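Local structure of autotransporter adhesin/invasin TibA (Escherichia coli, 4Q1Q) at residues Ala132-Gly146 with Thr151-Gly165. The protein mediates bacterial adhesion to and invasion of human intestinal epithelial cells, drives bacterial self-aggregation and enhances biofilm formation; this chain is a heptosylated part of its passenger region. Numbering follows the deposited sequence.
Sequences ASVTSGARQFVSSGG and TSVNSGGRQYVRDGG. With 289 (D-glycero-alpha-D-manno-heptopyranose), chain N; 289 (D-glycero-alpha-D-manno-heptopyranose), chain O; 289 (D-glycero-alpha-D-manno-heptopyranose), chain X; 289 (D-glycero-alpha-D-manno-heptopyranose), chain Y.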
ATOM      1  N   ALA A 132      -6.315  -0.976  -2.355  1.00 57.79           N
ATOM      2  CA  ALA A 132      -6.254  -0.280  -1.081  1.00 55.44           C
ATOM      3  C   ALA A 132      -6.379   1.223  -1.331  1.00 51.64           C
ATOM      4  O   ALA A 132      -5.806   1.761  -2.275  1.00 59.87           O
ATOM      5  CB  ALA A 132      -4.955  -0.605  -0.361  1.00 49.07           C
ATOM      6  N   SER A 133      -7.131   1.894  -0.471  1.00 49.91           N
ATOM      7  CA  SER A 133      -7.165   3.344  -0.411  1.00 55.83           C
ATOM      8  C   SER A 133      -6.470   3.825   0.858  1.00 51.75           C
ATOM      9  O   SER A 133      -6.995   3.583   1.941  1.00 54.28           O
ATOM     10  CB  SER A 133      -8.631   3.795  -0.416  1.00 57.62           C
ATOM     11  OG  SER A 133      -8.777   5.022  -1.106  1.00 67.12           O
ATOM     12  N   VAL A 134      -5.349   4.533   0.747  1.00 55.98           N
ATOM     13  CA  VAL A 134      -4.601   4.970   1.930  1.00 52.47           C
ATOM     14  C   VAL A 134      -4.827   6.461   2.138  1.00 55.09           C
ATOM     15  O   VAL A 134      -4.155   7.293   1.523  1.00 54.26           O
ATOM     16  CB  VAL A 134      -3.075   4.754   1.826  1.00 56.35           C
ATOM     17  CG1 VAL A 134      -2.391   5.009   3.174  1.00 52.71           C
ATOM     18  CG2 VAL A 134      -2.748   3.360   1.311  1.00 52.68           C
ATOM     19  N   THR A 135      -5.755   6.781   3.033  1.00 56.40           N
ATOM     20  CA  THR A 135      -6.171   8.159   3.297  1.00 56.63           C
ATOM     21  C   THR A 135      -5.293   8.800   4.368  1.00 64.47           C
ATOM     22  O   THR A 135      -4.322   8.199   4.836  1.00 71.16           O
ATOM     23  CB  THR A 135      -7.655   8.255   3.743  1.00 57.60           C
ATOM     24  OG1 THR A 135      -7.847   7.622   5.019  1.00 49.94           O
ATOM     25  CG2 THR A 135      -8.587   7.595   2.734  1.00 58.88           C
ATOM     26  N   SER A 136      -5.671  10.015   4.752  1.00 67.79           N
ATOM     27  CA  SER A 136      -4.933  10.872   5.677  1.00 68.04           C
ATOM     28  C   SER A 136      -4.714  10.187   7.013  1.00 61.33           C
ATOM     29  O   SER A 136      -5.675   9.760   7.641  1.00 65.03           O
ATOM     30  CB  SER A 136      -5.678  12.194   5.896  1.00 70.61           C
ATOM     31  OG  SER A 136      -4.810  13.224   6.341  1.00 76.84           O
ATOM     32  N   GLY A 137      -3.455  10.077   7.430  1.00 59.14           N
ATOM     33  CA  GLY A 137      -3.108   9.370   8.658  1.00 56.20           C
ATOM     34  C   GLY A 137      -3.123   7.858   8.552  1.00 53.54           C
ATOM     35  O   GLY A 137      -2.788   7.173   9.521  1.00 52.39           O
ATOM     36  N   ALA A 138      -3.504   7.314   7.400  1.00 50.77           N
ATOM     37  CA  ALA A 138      -3.494   5.854   7.236  1.00 49.32           C
ATOM     38  C   ALA A 138      -2.122   5.344   6.807  1.00 43.99           C
ATOM     39  O   ALA A 138      -1.351   6.102   6.240  1.00 43.87           O
ATOM     40  CB  ALA A 138      -4.520   5.426   6.199  1.00 50.74           C
ATOM     41  N   ARG A 139      -1.829   4.067   7.029  1.00 49.58           N
ATOM     42  CA  ARG A 139      -0.560   3.515   6.581  1.00 51.58           C
ATOM     43  C   ARG A 139      -0.737   2.144   5.956  1.00 41.92           C
ATOM     44  O   ARG A 139      -1.481   1.325   6.469  1.00 46.25           O
ATOM     45  CB  ARG A 139       0.427   3.413   7.760  1.00 48.61           C
ATOM     46  CG  ARG A 139       0.693   4.759   8.415  1.00 51.51           C
ATOM     47  CD  ARG A 139       1.720   4.720   9.540  1.00 48.73           C
ATOM     48  NE  ARG A 139       1.405   3.749  10.584  1.00 54.55           N
ATOM     49  CZ  ARG A 139       2.208   3.497  11.613  1.00 53.77           C
ATOM     50  NH1 ARG A 139       3.332   4.170  11.765  1.00 52.88           N
ATOM     51  NH2 ARG A 139       1.901   2.597  12.524  1.00 54.46           N
ATOM     52  N   GLN A 140       0.007   1.880   4.891  1.00 46.14           N
ATOM     53  CA  GLN A 140       0.087   0.545   4.317  1.00 43.02           C
ATOM     54  C   GLN A 140       1.531   0.051   4.336  1.00 40.64           C
ATOM     55  O   GLN A 140       2.427   0.743   3.865  1.00 41.34           O
ATOM     56  CB  GLN A 140      -0.444   0.605   2.881  1.00 41.80           C
ATOM     57  CG  GLN A 140      -0.480  -0.759   2.213  1.00 42.96           C
ATOM     58  CD  GLN A 140      -0.660  -0.703   0.713  1.00 44.74           C
ATOM     59  OE1 GLN A 140       0.111  -0.075  -0.016  1.00 45.87           O
ATOM     60  NE2 GLN A 140      -1.671  -1.417   0.232  1.00 46.61           N
ATOM     61  N   PHE A 141       1.754  -1.147   4.865  1.00 48.01           N
ATOM     62  CA  PHE A 141       3.080  -1.744   4.968  1.00 45.00           C
ATOM     63  C   PHE A 141       3.149  -2.995   4.108  1.00 46.91           C
ATOM     64  O   PHE A 141       2.282  -3.854   4.251  1.00 49.33           O
ATOM     65  CB  PHE A 141       3.391  -2.175   6.401  1.00 46.43           C
ATOM     66  CG  PHE A 141       3.457  -1.032   7.372  1.00 53.10           C
ATOM     67  CD1 PHE A 141       4.631  -0.307   7.526  1.00 52.95           C
ATOM     68  CD2 PHE A 141       2.337  -0.675   8.113  1.00 53.74           C
ATOM     69  CE1 PHE A 141       4.700   0.762   8.404  1.00 55.34           C
ATOM     70  CE2 PHE A 141       2.417   0.374   9.016  1.00 56.06           C
ATOM     71  CZ  PHE A 141       3.588   1.094   9.158  1.00 47.64           C
ATOM     72  N   VAL A 142       4.151  -3.083   3.230  1.00 43.68           N
ATOM     73  CA  VAL A 142       4.303  -4.240   2.363  1.00 42.02           C
ATOM     74  C   VAL A 142       5.692  -4.832   2.509  1.00 48.82           C
ATOM     75  O   VAL A 142       6.706  -4.143   2.347  1.00 45.85           O
ATOM     76  CB  VAL A 142       4.102  -3.910   0.885  1.00 42.80           C
ATOM     77  CG1 VAL A 142       3.810  -5.205   0.136  1.00 44.98           C
ATOM     78  CG2 VAL A 142       2.989  -2.895   0.758  1.00 44.42           C
ATOM     79  N   SER A 143       5.724  -6.126   2.791  1.00 47.46           N
ATOM     80  CA  SER A 143       7.007  -6.716   3.105  1.00 57.75           C
ATOM     81  C   SER A 143       7.130  -8.185   2.774  1.00 58.21           C
ATOM     82  O   SER A 143       6.143  -8.922   2.752  1.00 56.24           O
ATOM     83  CB  SER A 143       7.231  -6.587   4.606  1.00 59.27           C
ATOM     84  OG  SER A 143       8.602  -6.832   4.886  1.00 69.22           O
ATOM     85  N   SER A 144       8.379  -8.564   2.543  1.00 50.42           N
ATOM     86  CA  SER A 144       8.802  -9.948   2.422  1.00 61.18           C
ATOM     87  C   SER A 144       7.831 -10.790   1.611  1.00 57.81           C
ATOM     88  O   SER A 144       7.188 -11.708   2.132  1.00 67.62           O
ATOM     89  CB  SER A 144       9.063 -10.542   3.811  1.00 69.09           C
ATOM     90  OG  SER A 144      10.435 -10.382   4.140  1.00 89.07           O
ATOM     91  N   GLY A 145       7.755 -10.454   0.329  1.00 46.46           N
ATOM     92  CA  GLY A 145       6.928 -11.222  -0.585  1.00 48.73           C
ATOM     93  C   GLY A 145       5.523 -10.688  -0.729  1.00 45.91           C
ATOM     94  O   GLY A 145       4.796 -11.110  -1.628  1.00 55.83           O
ATOM     95  N   GLY A 146       5.138  -9.741   0.116  1.00 46.67           N
ATOM     96  CA  GLY A 146       3.842  -9.096  -0.066  1.00 42.01           C
ATOM     97  C   GLY A 146       3.768  -8.193  -1.276  1.00 45.68           C
ATOM     98  O   GLY A 146       4.731  -7.515  -1.619  1.00 48.95           O
ATOM     99  N   THR A 151      -2.757   0.530  -5.421  1.00 49.84           N
ATOM    100  CA  THR A 151      -2.942   1.359  -4.230  1.00 43.80           C
ATOM    101  C   THR A 151      -3.057   2.847  -4.594  1.00 50.38           C
ATOM    102  O   THR A 151      -2.237   3.372  -5.351  1.00 49.96           O
ATOM    103  CB  THR A 151      -1.754   1.203  -3.260  1.00 46.58           C
ATOM    104  OG1 THR A 151      -1.416  -0.183  -3.076  1.00 47.35           O
ATOM    105  CG2 THR A 151      -2.083   1.801  -1.909  1.00 47.07           C
ATOM    106  N   SER A 152      -4.075   3.509  -4.050  1.00 46.84           N
ATOM    107  CA  SER A 152      -4.223   4.958  -4.063  1.00 52.03           C
ATOM    108  C   SER A 152      -3.724   5.519  -2.735  1.00 46.99           C
ATOM    109  O   SER A 152      -4.324   5.269  -1.688  1.00 44.97           O
ATOM    110  CB  SER A 152      -5.685   5.388  -4.265  1.00 53.71           C
ATOM    111  OG  SER A 152      -6.148   5.035  -5.561  1.00 58.08           O
ATOM    112  N   VAL A 153      -2.594   6.220  -2.791  1.00 49.01           N
ATOM    113  CA  VAL A 153      -2.046   6.850  -1.593  1.00 48.32           C
ATOM    114  C   VAL A 153      -2.518   8.294  -1.677  1.00 47.40           C
ATOM    115  O   VAL A 153      -1.983   9.085  -2.436  1.00 46.17           O
ATOM    116  CB  VAL A 153      -0.509   6.798  -1.472  1.00 49.48           C
ATOM    117  CG1 VAL A 153      -0.074   7.400  -0.141  1.00 54.19           C
ATOM    118  CG2 VAL A 153       0.026   5.374  -1.525  1.00 47.98           C
ATOM    119  N   ASN A 154      -3.556   8.601  -0.911  1.00 53.76           N
ATOM    120  CA  ASN A 154      -4.240   9.881  -1.016  1.00 63.96           C
ATOM    121  C   ASN A 154      -3.623  10.823   0.015  1.00 60.56           C
ATOM    122  O   ASN A 154      -2.750  10.420   0.777  1.00 62.46           O
ATOM    123  CB  ASN A 154      -5.753   9.691  -0.832  1.00 60.95           C
ATOM    124  CG  ASN A 154      -6.367   8.791  -1.892  1.00 57.88           C
ATOM    125  OD1 ASN A 154      -6.115   8.937  -3.090  1.00 62.72           O
ATOM    126  ND2 ASN A 154      -7.191   7.843  -1.460  1.00 66.79           N
ATOM    127  N   SER A 155      -4.050  12.078   0.016  1.00 58.02           N
ATOM    128  CA  SER A 155      -3.539  13.089   0.935  1.00 63.82           C
ATOM    129  C   SER A 155      -3.429  12.611   2.386  1.00 55.38           C
ATOM    130  O   SER A 155      -4.342  11.982   2.924  1.00 58.59           O
ATOM    131  CB  SER A 155      -4.431  14.332   0.862  1.00 71.19           C
ATOM    132  OG  SER A 155      -3.821  15.456   1.477  1.00 86.27           O
ATOM    133  N   GLY A 156      -2.282  12.880   3.005  1.00 55.38           N
ATOM    134  CA  GLY A 156      -1.976  12.392   4.347  1.00 52.62           C
ATOM    135  C   GLY A 156      -1.554  10.940   4.437  1.00 54.04           C
ATOM    136  O   GLY A 156      -1.201  10.446   5.512  1.00 50.82           O
ATOM    137  N   GLY A 157      -1.596  10.245   3.304  1.00 51.36           N
ATOM    138  CA  GLY A 157      -1.398   8.802   3.325  1.00 50.63           C
ATOM    139  C   GLY A 157       0.024   8.339   3.086  1.00 44.69           C
ATOM    140  O   GLY A 157       0.750   8.980   2.329  1.00 45.28           O
ATOM    141  N   ARG A 158       0.383   7.198   3.668  1.00 44.93           N
ATOM    142  CA  ARG A 158       1.745   6.689   3.511  1.00 50.95           C
ATOM    143  C   ARG A 158       1.789   5.198   3.253  1.00 39.08           C
ATOM    144  O   ARG A 158       1.152   4.396   3.946  1.00 43.48           O
ATOM    145  CB  ARG A 158       2.629   6.950   4.743  1.00 44.36           C
ATOM    146  CG  ARG A 158       2.780   8.431   5.055  1.00 51.61           C
ATOM    147  CD  ARG A 158       3.464   8.674   6.399  1.00 46.41           C
ATOM    148  NE  ARG A 158       2.576   8.452   7.534  1.00 54.00           N
ATOM    149  CZ  ARG A 158       2.959   8.411   8.809  1.00 60.37           C
ATOM    150  NH1 ARG A 158       4.236   8.574   9.131  1.00 58.16           N
ATOM    151  NH2 ARG A 158       2.069   8.197   9.774  1.00 55.90           N
ATOM    152  N   GLN A 159       2.626   4.853   2.282  1.00 38.40           N
ATOM    153  CA  GLN A 159       2.840   3.457   1.951  1.00 40.90           C
ATOM    154  C   GLN A 159       4.306   3.131   2.230  1.00 40.28           C
ATOM    155  O   GLN A 159       5.189   3.874   1.801  1.00 45.37           O
ATOM    156  CB  GLN A 159       2.497   3.230   0.476  1.00 43.74           C
ATOM    157  CG  GLN A 159       2.779   1.834  -0.040  1.00 42.25           C
ATOM    158  CD  GLN A 159       2.589   1.715  -1.535  1.00 46.70           C
ATOM    159  OE1 GLN A 159       3.357   2.283  -2.314  1.00 50.52           O
ATOM    160  NE2 GLN A 159       1.546   0.994  -1.936  1.00 47.04           N
ATOM    161  N   TYR A 160       4.567   2.033   2.935  1.00 41.00           N
ATOM    162  CA  TYR A 160       5.944   1.615   3.182  1.00 47.24           C
ATOM    163  C   TYR A 160       6.200   0.351   2.390  1.00 42.77           C
ATOM    164  O   TYR A 160       5.654  -0.693   2.737  1.00 45.63           O
ATOM    165  CB  TYR A 160       6.208   1.351   4.666  1.00 45.33           C
ATOM    166  CG  TYR A 160       6.045   2.596   5.498  1.00 53.26           C
ATOM    167  CD1 TYR A 160       4.777   3.066   5.818  1.00 46.31           C
ATOM    168  CD2 TYR A 160       7.144   3.351   5.888  1.00 57.44           C
ATOM    169  CE1 TYR A 160       4.610   4.224   6.545  1.00 53.02           C
ATOM    170  CE2 TYR A 160       6.980   4.526   6.598  1.00 56.31           C
ATOM    171  CZ  TYR A 160       5.715   4.943   6.937  1.00 53.59           C
ATOM    172  OH  TYR A 160       5.542   6.101   7.648  1.00 56.40           O
ATOM    173  N   VAL A 161       7.023   0.444   1.350  1.00 41.86           N
ATOM    174  CA  VAL A 161       7.456  -0.760   0.644  1.00 44.77           C
ATOM    175  C   VAL A 161       8.813  -1.188   1.203  1.00 45.75           C
ATOM    176  O   VAL A 161       9.858  -0.590   0.929  1.00 41.64           O
ATOM    177  CB  VAL A 161       7.492  -0.517  -0.866  1.00 48.51           C
ATOM    178  CG1 VAL A 161       7.737  -1.812  -1.623  1.00 49.31           C
ATOM    179  CG2 VAL A 161       6.188   0.134  -1.304  1.00 47.81           C
ATOM    180  N   ARG A 162       8.785  -2.226   2.029  1.00 45.26           N
ATOM    181  CA  ARG A 162       9.976  -2.643   2.766  1.00 51.20           C
ATOM    182  C   ARG A 162      10.705  -3.777   2.061  1.00 50.18           C
ATOM    183  O   ARG A 162      10.303  -4.188   0.965  1.00 49.10           O
ATOM    184  CB  ARG A 162       9.574  -3.002   4.204  1.00 48.33           C
ATOM    185  CG  ARG A 162       9.024  -1.780   4.934  1.00 51.04           C
ATOM    186  CD  ARG A 162       9.374  -1.776   6.410  1.00 55.68           C
ATOM    187  NE  ARG A 162       9.178  -0.464   7.010  1.00 54.28           N
ATOM    188  CZ  ARG A 162       8.517  -0.257   8.146  1.00 60.55           C
ATOM    189  NH1 ARG A 162       7.950  -1.272   8.789  1.00 57.82           N
ATOM    190  NH2 ARG A 162       8.405   0.975   8.618  1.00 58.39           N
ATOM    191  N   ASP A 163      11.779  -4.265   2.677  1.00 45.96           N
ATOM    192  CA  ASP A 163      12.619  -5.298   2.066  1.00 49.98           C
ATOM    193  C   ASP A 163      11.737  -6.419   1.530  1.00 42.85           C
ATOM    194  O   ASP A 163      10.901  -6.920   2.263  1.00 51.00           O
ATOM    195  CB  ASP A 163      13.658  -5.822   3.081  1.00 58.30           C
ATOM    196  CG  ASP A 163      14.725  -6.738   2.468  1.00 70.82           C
ATOM    197  OD1 ASP A 163      14.900  -6.740   1.229  1.00 64.36           O
ATOM    198  OD2 ASP A 163      15.429  -7.464   3.214  1.00 70.76           O
ATOM    199  N   GLY A 164      11.895  -6.826   0.274  1.00 46.73           N
ATOM    200  CA  GLY A 164      11.062  -7.869  -0.316  1.00 47.68           C
ATOM    201  C   GLY A 164       9.621  -7.463  -0.595  1.00 49.64           C
ATOM    202  O   GLY A 164       8.806  -8.290  -0.989  1.00 49.81           O
ATOM    203  N   GLY A 165       9.280  -6.187  -0.437  1.00 52.94           N
ATOM    204  CA  GLY A 165       7.901  -5.776  -0.661  1.00 53.95           C
ATOM    205  C   GLY A 165       7.777  -5.304  -2.094  1.00 54.89           C
ATOM    206  O   GLY A 165       8.743  -4.799  -2.668  1.00 43.15           O
TER
HETATM  207  O7  289 N 412       6.646  -9.194   8.691  1.00 81.76           O
HETATM  208  C7  289 N 412       6.184  -7.945   9.216  1.00 84.39           C
HETATM  209  C6  289 N 412       6.923  -6.784   8.560  1.00 88.24           C
HETATM  210  O6  289 N 412       7.653  -6.047   9.547  1.00 99.52           O
HETATM  211  C5  289 N 412       7.879  -7.203   7.435  1.00 86.40           C
HETATM  212  O5  289 N 412       8.624  -6.030   7.098  1.00 83.30           O
HETATM  213  C1  289 N 412       9.262  -6.215   5.831  1.00 85.99           C
HETATM  214  C2  289 N 412      10.527  -7.017   6.082  1.00 82.77           C
HETATM  215  O2  289 N 412      11.333  -6.192   6.925  1.00 76.29           O
HETATM  216  C3  289 N 412      10.072  -8.375   6.636  1.00 86.17           C
HETATM  217  O3  289 N 412      11.202  -9.047   7.216  1.00 89.76           O
HETATM  218  C4  289 N 412       8.885  -8.345   7.613  1.00 86.75           C
HETATM  219  O4  289 N 412       8.181  -9.577   7.406  1.00 73.23           O
HETATM  220  O7  289 O 413      12.615 -11.229  -0.923  1.00119.97           O
HETATM  221  C7  289 O 413      12.809 -12.501  -0.297  1.00120.15           C
HETATM  222  C6  289 O 413      12.014 -12.551   1.003  1.00121.52           C
HETATM  223  O6  289 O 413      12.352 -13.742   1.725  1.00123.42           O
HETATM  224  C5  289 O 413      12.293 -11.334   1.878  1.00120.55           C
HETATM  225  O5  289 O 413      12.056 -11.775   3.437  1.00119.68           O
HETATM  226  C1  289 O 413      11.681 -10.597   4.193  1.00123.67           C
HETATM  227  C2  289 O 413      12.807  -9.566   4.046  1.00125.23           C
HETATM  228  O2  289 O 413      13.202  -9.103   5.343  1.00128.90           O
HETATM  229  C3  289 O 413      14.029 -10.136   3.313  1.00125.59           C
HETATM  230  O3  289 O 413      15.001 -10.548   4.283  1.00127.59           O
HETATM  231  C4  289 O 413      13.746 -11.310   2.364  1.00122.40           C
HETATM  232  O4  289 O 413      14.631 -11.225   1.241  1.00117.15           O
HETATM  233  O7  289 X 422      -8.432  14.139  10.791  1.00 89.11           O
HETATM  234  C7  289 X 422      -7.593  14.331   9.648  1.00 91.23           C
HETATM  235  C6  289 X 422      -6.153  14.503  10.117  1.00 92.69           C
HETATM  236  O6  289 X 422      -5.866  13.596  11.190  1.00 84.80           O
HETATM  237  C5  289 X 422      -5.195  14.255   8.956  1.00 81.77           C
HETATM  238  O5  289 X 422      -5.680  14.861   7.762  1.00 94.51           O
HETATM  239  C1  289 X 422      -4.895  14.496   6.626  1.00 88.64           C
HETATM  240  C2  289 X 422      -3.580  15.258   6.756  1.00 82.05           C
HETATM  241  O2  289 X 422      -3.771  16.676   6.785  1.00 82.11           O
HETATM  242  C3  289 X 422      -2.896  14.777   8.026  1.00 74.97           C
HETATM  243  O3  289 X 422      -1.744  15.606   8.215  1.00 78.01           O
HETATM  244  C4  289 X 422      -3.817  14.831   9.240  1.00 78.46           C
HETATM  245  O4  289 X 422      -3.281  14.041  10.306  1.00 71.37           O
HETATM  246  O7  289 Y 423      -7.967  14.283   3.293  1.00 83.34           O
HETATM  247  C7  289 Y 423      -8.072  15.626   3.779  1.00 85.74           C
HETATM  248  C6  289 Y 423      -7.534  16.515   2.665  1.00 86.00           C
HETATM  249  O6  289 Y 423      -8.161  17.802   2.715  1.00 93.30           O
HETATM  250  C5  289 Y 423      -6.011  16.579   2.759  1.00 80.41           C
HETATM  251  O5  289 Y 423      -5.544  16.871   1.440  1.00 79.16           O
HETATM  252  C1  289 Y 423      -4.127  16.724   1.384  1.00 85.78           C
HETATM  253  C2  289 Y 423      -3.508  17.875   2.167  1.00 86.50           C
HETATM  254  O2  289 Y 423      -3.961  19.131   1.649  1.00 87.40           O
HETATM  255  C3  289 Y 423      -3.898  17.645   3.624  1.00 76.92           C
HETATM  256  O3  289 Y 423      -3.352  18.687   4.437  1.00 76.55           O
HETATM  257  C4  289 Y 423      -5.414  17.567   3.766  1.00 78.20           C
HETATM  258  O4  289 Y 423      -5.662  17.180   5.122  1.00 78.25           O
HETATM  259  O   HOH W   1      -0.332   8.653   6.951  1.00 50.68           O
HETATM  260  O   HOH W   2       7.148  -8.744  -3.094  1.00 51.26           O
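Two successive coils of a parallel beta-helix lie on each other here, Q140 beside Q159 and F141 beside Y160, and they illustrate how a 19-residue repeat brings like residues into register rung after rung. Strands 139-143 and 158-161 run parallel, their axes approaching to 4.7 Å, joined by an alternating backbone ladder that includes Y160 N to Q140 O. Facing the interior, the paired glutamines form an amide ladder: Q159 NE2 donates to Q140 OE1 at 2.6 Å, nearly straight (173°), with the two amides almost coplanar. Both chains leave with CG anti to the backbone N (chi1 -177° in Q140) and stay extended, which brings the two amides edge to edge in one plane; Q121 and Q178 continue the row in the coils before and after. V134 CG2 packs on T151 CG2 (3.6 Å) in the same interior. On the outer face, the rings of F141 and Y160 are tilted by only 17° but slid apart, F141 CE1 lying over one face of Y160, 3.5 Å from CD1. F141 CD1 in turn sits over one face of the R162 guanidinium, whose NE is hydrogen-bonded to O2 of another heptose. R139, salt-bridged to D120, lays its CD over a face of the R158 guanidinium. The turns at the corners carry the sugars: heptoses are O-linked to S136, S143, S144 and S155. Between the turns around S136 and S155, one water donates to A138 O and G156 O and accepts from R158 NE at 3.0 Å, lying at the edge of that guanidinium and in its plane.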